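PDB 6F3H: exoribonuclease II, mitochondrial from Candida glabrata, which probably degrades RNA from the 3' end as the exoribonuclease component of the mitochondrial RNA degradosome, mtEXO. Local coordinates for residues R296-N300 and L340-S345. The protein carries 1 engineered substitution. Sequence-based numbering, arbitrary orientation.
Sequences RTLLN and LLVEIS
Residues 296-300 form a turn and a bit of regular α-helix within helix 293-303, whereas 340-345 is the last turn of helix 334-343 and its exit into a loop: Ile344 leaves helical values (phi/psi -111/22) and Ser345 is extended (-131/156). The side of helix 293-303 packs against the C-terminal turn of helix 334-343, in an all-helical part of the chain; the 39 intervening residues contain helix 311-322 but no strand. The CA atoms approach most closely at Leu299 and Leu341, 6.3 Å apart, and the two segments bury 318 Å² in total.

Leu341 (chi1 t, chi2 p) points toward helix 293-303 and rests on the turn made by Arg296, Leu299 and Asn300; its CD2 lies 3.3 Å from Asn300 N and 3.9 Å from Leu299 CB, while its CD1 sits 3.9 Å from Arg296 CB. Leu299 (m, t) reaches back, its CD1 3.8 Å from both Leu340 CD2 and Ile344 CD1. Outside the two segments, Ile344 also touches Tyr285 and Ile288 of helix 285-291, and Leu340 meets Phe321 of helix 311-322.

Arg296 (chi1-chi3 m, t, m) stretches along the exit of helix 334-343, bringing CG within 3.4 Å of Ile344 CD1, while its NE forms a salt bridge with Asp293. Ser345 (m) folds back onto the ending helix, OG donating to Leu341 O at 2.6 Å. The contact is remote from the magnesium site and about 25 Å from the nearest RNA atom. Its one cross-segment hydrogen bond runs from Arg296 NH1 to Ile344 O, 2.7 Å long, with the carbonyl oxygen near the guanidinium plane.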
loop_
_atom_site.group_PDB
_atom_site.type_symbol
_atom_site.label_atom_id
_atom_site.label_comp_id
_atom_site.label_asym_id
_atom_site.label_seq_id
_atom_site.Cartn_x
_atom_site.Cartn_y
_atom_site.Cartn_z
ATOM N N ARG A 296 14.317 -13.372 23.991
ATOM C CA ARG A 296 14.473 -13.416 22.556
ATOM C C ARG A 296 13.225 -12.866 21.911
ATOM O O ARG A 296 13.294 -11.991 21.042
ATOM C CB ARG A 296 14.756 -14.830 22.099
ATOM C CG ARG A 296 16.145 -15.238 22.418
ATOM C CD ARG A 296 16.547 -16.380 21.566
ATOM N NE ARG A 296 15.876 -17.638 21.834
ATOM C CZ ARG A 296 16.519 -18.799 21.782
ATOM N NH1 ARG A 296 17.812 -18.811 21.497
ATOM N NH2 ARG A 296 15.894 -19.938 22.017
ATOM N N THR A 297 12.068 -13.309 22.410
ATOM C CA THR A 297 10.782 -12.794 21.959
ATOM C C THR A 297 10.766 -11.282 21.975
ATOM O O THR A 297 10.286 -10.635 21.042
ATOM C CB THR A 297 9.667 -13.308 22.854
ATOM O OG1 THR A 297 9.561 -14.725 22.733
ATOM C CG2 THR A 297 8.371 -12.674 22.445
ATOM N N LEU A 298 11.243 -10.702 23.060
ATOM C CA LEU A 298 11.186 -9.259 23.178
ATOM C C LEU A 298 12.040 -8.603 22.110
ATOM O O LEU A 298 11.565 -7.729 21.381
ATOM C CB LEU A 298 11.634 -8.858 24.574
ATOM C CG LEU A 298 12.248 -7.478 24.664
ATOM C CD1 LEU A 298 11.181 -6.423 24.515
ATOM C CD2 LEU A 298 12.871 -7.350 26.000
ATOM N N LEU A 299 13.284 -9.061 21.953
ATOM C CA LEU A 299 14.145 -8.507 20.915
ATOM C C LEU A 299 13.511 -8.672 19.555
ATOM O O LEU A 299 13.564 -7.779 18.703
ATOM C CB LEU A 299 15.482 -9.215 20.905
ATOM C CG LEU A 299 16.242 -9.091 22.200
ATOM C CD1 LEU A 299 17.368 -10.120 22.188
ATOM C CD2 LEU A 299 16.726 -7.670 22.357
ATOM N N ASN A 300 12.886 -9.813 19.351
ATOM C CA ASN A 300 12.226 -10.074 18.095
ATOM C C ASN A 300 11.112 -9.069 17.851
ATOM O O ASN A 300 11.077 -8.412 16.806
ATOM C CB ASN A 300 11.718 -11.501 18.114
ATOM C CG ASN A 300 11.086 -11.891 16.836
ATOM O OD1 ASN A 300 11.689 -11.809 15.778
ATOM N ND2 ASN A 300 9.848 -12.339 16.917
ATOM N N LEU A 340 21.833 -8.707 17.902
ATOM C CA LEU A 340 21.899 -9.487 19.120
ATOM C C LEU A 340 21.067 -10.738 18.993
ATOM O O LEU A 340 21.532 -11.842 19.265
ATOM C CB LEU A 340 21.400 -8.665 20.282
ATOM C CG LEU A 340 21.490 -9.546 21.508
ATOM C CD1 LEU A 340 22.934 -9.866 21.769
ATOM C CD2 LEU A 340 20.900 -8.862 22.693
ATOM N N LEU A 341 19.825 -10.573 18.580
ATOM C CA LEU A 341 18.929 -11.702 18.451
ATOM C C LEU A 341 19.528 -12.748 17.532
ATOM O O LEU A 341 19.467 -13.948 17.813
ATOM C CB LEU A 341 17.600 -11.210 17.923
ATOM C CG LEU A 341 16.529 -12.263 17.848
ATOM C CD1 LEU A 341 16.542 -13.170 19.044
ATOM C CD2 LEU A 341 15.260 -11.547 17.749
ATOM N N VAL A 342 20.139 -12.305 16.439
ATOM C CA VAL A 342 20.852 -13.233 15.578
ATOM C C VAL A 342 21.930 -13.941 16.373
ATOM O O VAL A 342 22.131 -15.151 16.254
ATOM C CB VAL A 342 21.461 -12.479 14.382
ATOM C CG1 VAL A 342 22.688 -13.203 13.854
ATOM C CG2 VAL A 342 20.439 -12.267 13.285
ATOM N N GLU A 343 22.603 -13.205 17.231
ATOM C CA GLU A 343 23.748 -13.758 17.920
ATOM C C GLU A 343 23.346 -14.822 18.926
ATOM O O GLU A 343 24.148 -15.692 19.262
ATOM C CB GLU A 343 24.497 -12.628 18.590
ATOM C CG GLU A 343 25.757 -13.050 19.193
ATOM C CD GLU A 343 26.534 -11.870 19.692
ATOM O OE1 GLU A 343 26.547 -10.842 18.980
ATOM O OE2 GLU A 343 27.115 -11.962 20.794
ATOM N N ILE A 344 22.125 -14.766 19.430
ATOM C CA ILE A 344 21.689 -15.662 20.485
ATOM C C ILE A 344 20.647 -16.661 19.991
ATOM O O ILE A 344 19.930 -17.240 20.803
ATOM C CB ILE A 344 21.150 -14.860 21.667
ATOM C CG1 ILE A 344 20.010 -13.990 21.149
ATOM C CG2 ILE A 344 22.258 -14.024 22.259
ATOM C CD1 ILE A 344 19.085 -13.518 22.208
ATOM N N SER A 345 20.589 -16.912 18.689
ATOM C CA SER A 345 19.638 -17.817 18.058
ATOM C C SER A 345 20.389 -18.751 17.121
ATOM O O SER A 345 21.499 -18.433 16.675
ATOM C CB SER A 345 18.560 -17.047 17.274
ATOM O OG SER A 345 17.931 -16.049 18.059
#